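CT296 (Chlamydia trachomatis, PDB 3QH6) is of unknown function but resembles Fe(II) 2-oxoglutarate-dependent enzymes in structure, which leaves an iron-linked role possible but unproven. Local coordinates at residues Glu10-Phe15 and Ala81-His86; Leu26-Asp31 and Lys73-Asp78; Asp110-Leu115 and Leu126-Glu131. One frame throughout, in Å; residues are numbered along the deposited sequence.

Interaction 1: residues Glu10-Phe15 and Ala81-His86; sequences EHKRYF and AAELTH
Leu-84 has the largest share of the surface that helices 9-18 and 77-85 bury here, with Lys-12 and Phe-15 close behind. This is helix-on-helix packing, the last turn of helix 77-85 against helix 9-18. The short helical segments cross at -66° with their axes 10.1 Å apart, and Leu-84 lies opposite Lys-12 at the nearest approach of the backbones. The CA-CB bonds of Leu-84 and Phe-15 point at the partner helix. Phe-15 holds CG anti to its backbone N (chi1 180°), which swings the ring out over the last turn of helix 77-85. One face of that ring receives CB of Leu-84, a CH-pi contact 4.1 Å from the ring centroid and displaced toward the rim. The CD2 branch of Leu-84 reaches back to the root of the aromatic side chain, 3.7 Å from CB of Phe-15, and also touches the backbone at Lys-12. Methyl CG2 of Thr-85 meets the far end of the ring obliquely, 4.1 Å from CE1 of Phe-15. Leu-84 also rests on the sheet through Phe-127 and on Leu-7, and Ile-21 packs on Phe-15.

Lys-12 works at the outer side. Its chain runs extended to CE and then bends (chi4 -111°), crossing Glu-83 at about a right angle and placing NZ 3.1 Å from OE2 of Glu-83. This salt bridge uses the anti lone pair of the carboxylate oxygen. Both partners are partly exposed, so solvent probably weakens their attraction; the contact thus pairs a buried apolar side with a single ionic link at its margin.

Interaction 2: residues Leu26-Asp31 and Lys73-Asp78; sequences LAPVSD and KRVRLD
The guanidinium of Arg-74 is the flat group that meets a charge here, and it meets it obliquely: OD2 of Asp-31 lies well out of its plane, 3.8 Å from NH1 of Arg-74. The carboxylate and guanidinium planes are turned 55° apart and no N-H points at the oxygen, so this long salt bridge rests on charge alone. A bend at chi3 (66°) helps carry the end of Arg-74 to this position.

Val-75 has the largest share of the buried surface, its two methyls divided between Leu-26 on one side and Ala-27 and Pro-28 on the other. CG1, anti to the backbone N, comes within 3.1 Å of O of Leu-26, a tight approach of a methyl to a carbonyl. CG2 meets the proline ring tip to tip, 3.8 Å from CD of Pro-28, and lies near CB of Ala-27. Nearer the sheet, CD2 of Leu-26 touches CD2 of Leu-77 at 3.9 Å as the two side chains cross obliquely; Leu-148 and Phe-150 of strand 145-151 also pack on Leu-77.

Segment 26-31 is a loop running into helix 29-42, with Pro-28 at the N-cap position. Segment 73-78 is the break between helices 66-75 and 77-85: Arg-76, with positive phi, is the C-prime residue of a Schellman motif ending the first and occupies the N-cap position of the second.

Interaction 3: residues Asp110-Leu115 and Leu126-Glu131; sequences DCSVLL and LFFSGE
Backbone hydrogen bonds come in two reciprocal pairs. Ser-112 and Phe-128 exchange one, in which N of Ser-112 donates over 2.8 Å to O of Phe-128, nearly along the C=O axis and with an N-H...O angle of 166°. Leu-114 and Leu-126 form the other, where N of Leu-114 lies 2.8 Å from O of Leu-126 and the return bond is equally short. Between them sits the non-hydrogen-bonded pair Val-113 and Phe-127, across which CA of Phe-127 makes a CA-H...O contact of 3.3 Å with O of Ser-112.

This is the antiparallel hairpin of strands 111-116 and 125-128, running through the middle of the five-stranded sheet in a protein assigned to the cupin clan. At its edge toward strand 145-151, Asp-110 and Cys-111 both face Phe-150, a classic beta bulge.

Aromatic packing differs between the two faces. On the face carrying Val-113, the valine and Phe-127 lie side by side and point the same way, CG2 of Val-113 being 3.4 Å from CD2 of Phe-127. SG of Cys-111 approaches the edge of the same ring in a sulfur-aromatic contact. Leu-80, Ala-81 and Leu-84 of helix 77-85 also pack on Phe-127. On the other face, Phe-128 adopts the crowded rotamer (chi1 65°), which turns its ring toward strand 111-116, so that CB of Ser-112 stands over one face, 3.8 Å from the ring centroid.

Polar contacts complete that side: a water lies 2.7 Å from OG of Ser-112 and donates to O of Gly-130, while OG is also hydrogen-bonded to Arg-149.

How the interactions relate
Interaction 3 is the buried contact, central in the sheet and held by regular backbone hydrogen bonds; interactions 1 and 2 are partly buried and held mainly by side-chain packing, with no backbone hydrogen bond between the segments. Those two share helix 77-85, interaction 2 at its start and interaction 1 near its end, with centres about 17 Å apart. Each joins apolar packing to a salt bridge, direct in interaction 1 but long and without a directed N-H in interaction 2. Phe-127 connects all three: CG lies 3.6 Å from CD1 of Leu-84, and CE1 is 3.8 Å from CD2 of Leu-26. Ala-27 also packs on Leu-115, so interactions 1 and 2 both rest against the hairpin.

Interaction 1: residues Glu10-Phe15 and Ala81-His86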
loop_
_atom_site.group_PDB
_atom_site.type_symbol
_atom_site.label_atom_id
_atom_site.label_comp_id
_atom_site.label_asym_id
_atom_site.label_seq_id
_atom_site.Cartn_x
_atom_site.Cartn_y
_atom_site.Cartn_z
ATOM N N GLU A 10 9.382 4.440 -17.180
ATOM C CA GLU A 10 8.803 5.764 -16.926
ATOM C C GLU A 10 8.114 5.846 -15.580
ATOM O O GLU A 10 7.961 6.948 -15.016
ATOM C CB GLU A 10 7.806 6.147 -18.025
ATOM C CG GLU A 10 8.432 6.458 -19.387
ATOM C CD GLU A 10 9.420 7.639 -19.365
ATOM O OE1 GLU A 10 9.252 8.574 -18.547
ATOM O OE2 GLU A 10 10.365 7.629 -20.178
ATOM N N HIS A 11 7.668 4.691 -15.065
ATOM C CA HIS A 11 7.173 4.628 -13.698
ATOM C C HIS A 11 8.346 4.883 -12.733
ATOM O O HIS A 11 8.230 5.647 -11.766
ATOM C CB HIS A 11 6.527 3.269 -13.406
ATOM C CG HIS A 11 5.351 2.959 -14.279
ATOM N ND1 HIS A 11 5.077 1.685 -14.735
ATOM C CD2 HIS A 11 4.379 3.759 -14.776
ATOM C CE1 HIS A 11 3.989 1.713 -15.491
ATOM N NE2 HIS A 11 3.536 2.957 -15.521
ATOM N N LYS A 12 9.489 4.264 -13.005
ATOM C CA LYS A 12 10.676 4.510 -12.170
ATOM C C LYS A 12 11.052 5.981 -12.198
ATOM O O LYS A 12 11.386 6.599 -11.155
ATOM C CB LYS A 12 11.875 3.648 -12.616
ATOM C CG LYS A 12 11.732 2.123 -12.379
ATOM C CD LYS A 12 12.790 1.368 -13.192
ATOM C CE LYS A 12 12.608 -0.140 -13.137
ATOM N NZ LYS A 12 13.716 -0.774 -12.365
ATOM N N ARG A 13 10.990 6.587 -13.381
ATOM C CA ARG A 13 11.399 7.979 -13.530
ATOM C C ARG A 13 10.459 8.887 -12.800
ATOM O O ARG A 13 10.898 9.856 -12.213
ATOM C CB ARG A 13 11.450 8.370 -15.017
ATOM C CG ARG A 13 12.586 7.678 -15.733
ATOM C CD ARG A 13 12.597 7.958 -17.247
ATOM N NE ARG A 13 13.912 7.627 -17.785
ATOM C CZ ARG A 13 14.200 7.500 -19.073
ATOM N NH1 ARG A 13 13.251 7.645 -19.992
ATOM N NH2 ARG A 13 15.442 7.212 -19.440
ATOM N N TYR A 14 9.165 8.573 -12.812
ATOM C CA TYR A 14 8.202 9.408 -12.089
ATOM C C TYR A 14 8.512 9.339 -10.579
ATOM O O TYR A 14 8.545 10.364 -9.896
ATOM C CB TYR A 14 6.761 8.951 -12.366
ATOM C CG TYR A 14 5.720 9.950 -11.890
ATOM C CD1 TYR A 14 5.277 10.962 -12.729
ATOM C CD2 TYR A 14 5.219 9.910 -10.586
ATOM C CE1 TYR A 14 4.348 11.880 -12.314
ATOM C CE2 TYR A 14 4.277 10.848 -10.153
ATOM C CZ TYR A 14 3.849 11.824 -11.031
ATOM O OH TYR A 14 2.924 12.769 -10.637
ATOM N N PHE A 15 8.759 8.129 -10.075
ATOM C CA PHE A 15 9.033 7.947 -8.642
ATOM C C PHE A 15 10.348 8.656 -8.252
ATOM O O PHE A 15 10.471 9.292 -7.170
ATOM C CB PHE A 15 9.082 6.455 -8.329
ATOM C CG PHE A 15 9.368 6.165 -6.886
ATOM C CD1 PHE A 15 10.645 5.908 -6.474
ATOM C CD2 PHE A 15 8.351 6.196 -5.949
ATOM C CE1 PHE A 15 10.911 5.656 -5.120
ATOM C CE2 PHE A 15 8.610 5.951 -4.596
ATOM C CZ PHE A 15 9.883 5.695 -4.190
ATOM N N ALA A 81 8.320 -2.379 -4.538
ATOM C CA ALA A 81 8.920 -1.343 -3.673
ATOM C C ALA A 81 10.448 -1.383 -3.740
ATOM O O ALA A 81 11.109 -0.339 -3.810
ATOM C CB ALA A 81 8.457 -1.548 -2.229
ATOM N N ALA A 82 11.024 -2.581 -3.743
ATOM C CA ALA A 82 12.477 -2.692 -3.760
ATOM C C ALA A 82 12.977 -2.177 -5.094
ATOM O O ALA A 82 14.001 -1.507 -5.171
ATOM C CB ALA A 82 12.910 -4.161 -3.554
ATOM N N GLU A 83 12.252 -2.499 -6.167
ATOM C CA GLU A 83 12.659 -2.057 -7.508
ATOM C C GLU A 83 12.662 -0.517 -7.659
ATOM O O GLU A 83 13.592 0.067 -8.211
ATOM C CB GLU A 83 11.727 -2.691 -8.577
ATOM C CG GLU A 83 12.173 -2.428 -9.989
ATOM C CD GLU A 83 11.467 -3.321 -11.002
ATOM O OE1 GLU A 83 10.574 -4.110 -10.588
ATOM O OE2 GLU A 83 11.811 -3.225 -12.207
ATOM N N LEU A 84 11.616 0.122 -7.156
ATOM C CA LEU A 84 11.478 1.577 -7.201
ATOM C C LEU A 84 12.556 2.284 -6.381
ATOM O O LEU A 84 13.003 3.370 -6.758
ATOM C CB LEU A 84 10.111 2.005 -6.657
ATOM C CG LEU A 84 8.949 1.748 -7.613
ATOM C CD1 LEU A 84 7.600 1.799 -6.889
ATOM C CD2 LEU A 84 9.007 2.760 -8.825
ATOM N N THR A 85 12.957 1.655 -5.268
ATOM C CA THR A 85 13.898 2.268 -4.337
ATOM C C THR A 85 15.341 1.806 -4.549
ATOM O O THR A 85 16.243 2.257 -3.836
ATOM C CB THR A 85 13.490 2.028 -2.887
ATOM O OG1 THR A 85 13.404 0.612 -2.598
ATOM C CG2 THR A 85 12.164 2.659 -2.619
ATOM N N HIS A 86 15.564 0.975 -5.562
ATOM C CA HIS A 86 16.896 0.375 -5.797
ATOM C C HIS A 86 17.486 -0.325 -4.583
ATOM O O HIS A 86 18.676 -0.208 -4.304
ATOM C CB HIS A 86 17.891 1.415 -6.314
ATOM C CG HIS A 86 17.588 1.902 -7.696
ATOM N ND1 HIS A 86 18.523 2.543 -8.482
ATOM C CD2 HIS A 86 16.452 1.844 -8.435
ATOM C CE1 HIS A 86 17.975 2.865 -9.643
ATOM N NE2 HIS A 86 16.719 2.451 -9.640
#

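Interaction 2: residues Leu26-Asp31 and Lys73-Asp78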
loop_
_atom_site.group_PDB
_atom_site.type_symbol
_atom_site.label_atom_id
_atom_site.label_comp_id
_atom_site.label_asym_id
_atom_site.label_seq_id
_atom_site.Cartn_x
_atom_site.Cartn_y
_atom_site.Cartn_z
ATOM N N LEU A 26 -3.776 -1.410 -8.627
ATOM C CA LEU A 26 -2.551 -2.044 -8.150
ATOM C C LEU A 26 -2.840 -3.444 -7.605
ATOM O O LEU A 26 -2.092 -4.383 -7.861
ATOM C CB LEU A 26 -1.899 -1.169 -7.074
ATOM C CG LEU A 26 -0.535 -1.597 -6.515
ATOM C CD1 LEU A 26 0.493 -1.718 -7.627
ATOM C CD2 LEU A 26 -0.056 -0.598 -5.468
ATOM N N ALA A 27 -3.933 -3.569 -6.855
ATOM C CA ALA A 27 -4.307 -4.815 -6.202
ATOM C C ALA A 27 -5.743 -5.165 -6.607
ATOM O O ALA A 27 -6.551 -4.252 -6.788
ATOM C CB ALA A 27 -4.205 -4.654 -4.700
ATOM N N PRO A 28 -6.057 -6.475 -6.753
ATOM C CA PRO A 28 -7.402 -6.899 -7.162
ATOM C C PRO A 28 -8.447 -6.357 -6.210
ATOM O O PRO A 28 -8.309 -6.494 -5.000
ATOM C CB PRO A 28 -7.344 -8.427 -7.059
ATOM C CG PRO A 28 -5.899 -8.780 -7.141
ATOM C CD PRO A 28 -5.191 -7.633 -6.460
ATOM N N VAL A 29 -9.486 -5.752 -6.759
ATOM C CA VAL A 29 -10.505 -5.107 -5.943
ATOM C C VAL A 29 -11.215 -6.072 -4.994
ATOM O O VAL A 29 -11.604 -5.679 -3.897
ATOM C CB VAL A 29 -11.529 -4.379 -6.838
ATOM C CG1 VAL A 29 -12.827 -4.093 -6.066
ATOM C CG2 VAL A 29 -10.910 -3.108 -7.405
ATOM N N SER A 30 -11.382 -7.334 -5.408
ATOM C CA SER A 30 -12.069 -8.337 -4.590
ATOM C C SER A 30 -11.244 -8.764 -3.382
ATOM O O SER A 30 -11.780 -8.992 -2.303
ATOM C CB SER A 30 -12.424 -9.565 -5.435
ATOM O OG SER A 30 -11.321 -9.965 -6.233
ATOM N N ASP A 31 -9.934 -8.878 -3.564
ATOM C CA ASP A 31 -9.037 -9.117 -2.442
ATOM C C ASP A 31 -9.043 -7.953 -1.447
ATOM O O ASP A 31 -8.969 -8.180 -0.242
ATOM C CB ASP A 31 -7.607 -9.357 -2.928
ATOM C CG ASP A 31 -7.460 -10.689 -3.648
ATOM O OD1 ASP A 31 -8.322 -11.581 -3.435
ATOM O OD2 ASP A 31 -6.485 -10.841 -4.420
ATOM N N LYS A 73 2.348 -10.305 -0.964
ATOM C CA LYS A 73 3.101 -11.318 -1.707
ATOM C C LYS A 73 2.530 -11.608 -3.102
ATOM O O LYS A 73 3.278 -11.830 -4.043
ATOM C CB LYS A 73 3.106 -12.627 -0.920
ATOM C CG LYS A 73 3.807 -12.535 0.448
ATOM C CD LYS A 73 5.292 -12.310 0.270
ATOM C CE LYS A 73 6.061 -12.699 1.514
ATOM N NZ LYS A 73 6.013 -11.634 2.532
ATOM N N ARG A 74 1.218 -11.667 -3.220
ATOM C CA ARG A 74 0.626 -12.073 -4.491
ATOM C C ARG A 74 0.568 -10.915 -5.461
ATOM O O ARG A 74 0.475 -11.127 -6.669
ATOM C CB ARG A 74 -0.771 -12.656 -4.297
ATOM C CG ARG A 74 -0.789 -13.922 -3.418
ATOM C CD ARG A 74 -2.215 -14.369 -3.134
ATOM N NE ARG A 74 -2.877 -14.813 -4.366
ATOM C CZ ARG A 74 -4.182 -14.773 -4.578
ATOM N NH1 ARG A 74 -4.982 -14.263 -3.660
ATOM N NH2 ARG A 74 -4.683 -15.246 -5.721
ATOM N N VAL A 75 0.612 -9.693 -4.947
ATOM C CA VAL A 75 0.688 -8.526 -5.841
ATOM C C VAL A 75 2.158 -8.106 -6.010
ATOM O O VAL A 75 2.471 -7.278 -6.845
ATOM C CB VAL A 75 -0.208 -7.383 -5.325
ATOM C CG1 VAL A 75 -0.160 -6.188 -6.255
ATOM C CG2 VAL A 75 -1.649 -7.902 -5.213
ATOM N N ARG A 76 3.052 -8.726 -5.232
ATOM C CA ARG A 76 4.506 -8.462 -5.291
ATOM C C ARG A 76 4.869 -7.032 -4.896
ATOM O O ARG A 76 5.851 -6.469 -5.397
ATOM C CB ARG A 76 5.094 -8.787 -6.676
ATOM C CG ARG A 76 4.715 -10.174 -7.160
ATOM C CD ARG A 76 5.310 -10.470 -8.517
ATOM N NE ARG A 76 6.761 -10.591 -8.503
ATOM C CZ ARG A 76 7.618 -9.643 -8.897
ATOM N NH1 ARG A 76 7.182 -8.468 -9.334
ATOM N NH2 ARG A 76 8.930 -9.877 -8.854
ATOM N N LEU A 77 4.089 -6.459 -3.986
ATOM C CA LEU A 77 4.364 -5.128 -3.460
ATOM C C LEU A 77 5.764 -5.009 -2.866
ATOM O O LEU A 77 6.374 -3.951 -2.963
ATOM C CB LEU A 77 3.356 -4.751 -2.362
ATOM C CG LEU A 77 1.904 -4.661 -2.818
ATOM C CD1 LEU A 77 1.019 -4.140 -1.696
ATOM C CD2 LEU A 77 1.788 -3.755 -4.070
ATOM N N ASP A 78 6.285 -6.073 -2.251
ATOM C CA ASP A 78 7.657 -6.030 -1.721
ATOM C C ASP A 78 8.703 -5.932 -2.826
ATOM O O ASP A 78 9.682 -5.179 -2.700
ATOM C CB ASP A 78 7.988 -7.216 -0.789
ATOM C CG ASP A 78 7.459 -8.572 -1.290
ATOM O OD1 ASP A 78 6.937 -8.686 -2.436
ATOM O OD2 ASP A 78 7.586 -9.555 -0.503
#

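Interaction 3: residues Asp110-Leu115 and Leu126-Glu131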
loop_
_atom_site.group_PDB
_atom_site.type_symbol
_atom_site.label_atom_id
_atom_site.label_comp_id
_atom_site.label_asym_id
_atom_site.label_seq_id
_atom_site.Cartn_x
_atom_site.Cartn_y
_atom_site.Cartn_z
ATOM N N ASP A 110 12.114 2.400 4.259
ATOM C CA ASP A 110 12.604 2.625 2.898
ATOM C C ASP A 110 11.465 3.064 1.975
ATOM O O ASP A 110 11.633 3.944 1.143
ATOM C CB ASP A 110 13.249 1.349 2.334
ATOM C CG ASP A 110 14.449 0.899 3.130
ATOM O OD1 ASP A 110 14.269 0.565 4.319
ATOM O OD2 ASP A 110 15.567 0.863 2.563
ATOM N N CYS A 111 10.295 2.443 2.109
ATOM C CA CYS A 111 9.193 2.761 1.177
ATOM C C CYS A 111 7.868 2.400 1.819
ATOM O O CYS A 111 7.758 1.337 2.429
ATOM C CB CYS A 111 9.338 1.963 -0.133
ATOM S SG CYS A 111 8.202 2.551 -1.465
ATOM N N SER A 112 6.863 3.261 1.698
ATOM C CA SER A 112 5.519 2.870 2.135
ATOM C C SER A 112 4.584 2.600 0.943
ATOM O O SER A 112 4.798 3.106 -0.167
ATOM C CB SER A 112 4.925 3.949 3.053
ATOM O OG SER A 112 5.721 4.136 4.215
ATOM N N VAL A 113 3.513 1.845 1.178
ATOM C CA VAL A 113 2.476 1.736 0.165
ATOM C C VAL A 113 1.152 1.981 0.830
ATOM O O VAL A 113 0.832 1.350 1.834
ATOM C CB VAL A 113 2.462 0.345 -0.501
ATOM C CG1 VAL A 113 1.207 0.200 -1.421
ATOM C CG2 VAL A 113 3.736 0.137 -1.281
ATOM N N LEU A 114 0.384 2.913 0.290
ATOM C CA LEU A 114 -0.968 3.144 0.786
ATOM C C LEU A 114 -1.861 2.405 -0.186
ATOM O O LEU A 114 -1.850 2.691 -1.364
ATOM C CB LEU A 114 -1.279 4.657 0.804
ATOM C CG LEU A 114 -2.666 5.145 1.256
ATOM C CD1 LEU A 114 -3.786 4.615 0.361
ATOM C CD2 LEU A 114 -2.919 4.763 2.674
ATOM N N LEU A 115 -2.617 1.433 0.298
ATOM C CA LEU A 115 -3.518 0.696 -0.581
ATOM C C LEU A 115 -4.950 0.981 -0.185
ATOM O O LEU A 115 -5.328 0.762 0.950
ATOM C CB LEU A 115 -3.204 -0.785 -0.455
ATOM C CG LEU A 115 -3.970 -1.774 -1.320
ATOM C CD1 LEU A 115 -3.756 -1.556 -2.824
ATOM C CD2 LEU A 115 -3.485 -3.125 -0.917
ATOM N N LEU A 126 -0.507 3.810 -3.604
ATOM C CA LEU A 126 0.487 4.870 -3.731
ATOM C C LEU A 126 1.786 4.393 -3.099
ATOM O O LEU A 126 1.778 4.044 -1.914
ATOM C CB LEU A 126 -0.026 6.155 -3.015
ATOM C CG LEU A 126 0.911 7.381 -2.923
ATOM C CD1 LEU A 126 1.169 7.984 -4.312
ATOM C CD2 LEU A 126 0.348 8.454 -1.997
ATOM N N PHE A 127 2.877 4.315 -3.869
ATOM C CA PHE A 127 4.186 4.056 -3.276
ATOM C C PHE A 127 4.775 5.423 -2.933
ATOM O O PHE A 127 4.713 6.326 -3.754
ATOM C CB PHE A 127 5.161 3.418 -4.243
ATOM C CG PHE A 127 4.804 1.993 -4.641
ATOM C CD1 PHE A 127 3.853 1.764 -5.633
ATOM C CD2 PHE A 127 5.464 0.911 -4.054
ATOM C CE1 PHE A 127 3.548 0.457 -6.053
ATOM C CE2 PHE A 127 5.160 -0.417 -4.456
ATOM C CZ PHE A 127 4.202 -0.641 -5.437
ATOM N N PHE A 128 5.398 5.572 -1.771
ATOM C CA PHE A 128 6.014 6.850 -1.448
ATOM C C PHE A 128 7.044 6.659 -0.353
ATOM O O PHE A 128 7.039 5.646 0.334
ATOM C CB PHE A 128 4.951 7.866 -0.961
ATOM C CG PHE A 128 4.273 7.486 0.367
ATOM C CD1 PHE A 128 4.693 8.054 1.569
ATOM C CD2 PHE A 128 3.205 6.587 0.392
ATOM C CE1 PHE A 128 4.077 7.717 2.769
ATOM C CE2 PHE A 128 2.583 6.233 1.586
ATOM C CZ PHE A 128 3.020 6.800 2.782
ATOM N N SER A 129 7.914 7.645 -0.143
ATOM C CA SER A 129 8.755 7.562 1.032
ATOM C C SER A 129 8.625 8.828 1.843
ATOM O O SER A 129 8.212 9.844 1.338
ATOM C CB SER A 129 10.213 7.229 0.675
ATOM O OG SER A 129 10.953 8.363 0.336
ATOM N N GLY A 130 8.960 8.750 3.114
ATOM C CA GLY A 130 8.795 9.909 3.993
ATOM C C GLY A 130 7.341 10.194 4.347
ATOM O O GLY A 130 6.526 9.292 4.437
ATOM N N GLU A 131 7.012 11.458 4.561
ATOM C CA GLU A 131 5.636 11.857 4.935
ATOM C C GLU A 131 4.641 11.582 3.796
ATOM O O GLU A 131 4.991 11.682 2.621
ATOM C CB GLU A 131 5.615 13.354 5.289
ATOM C CG GLU A 131 6.657 13.697 6.391
ATOM C CD GLU A 131 6.074 14.505 7.528
ATOM O OE1 GLU A 131 5.012 15.133 7.324
ATOM O OE2 GLU A 131 6.686 14.516 8.625
HETATM O O HOH W 1 7.166 6.405 4.047
#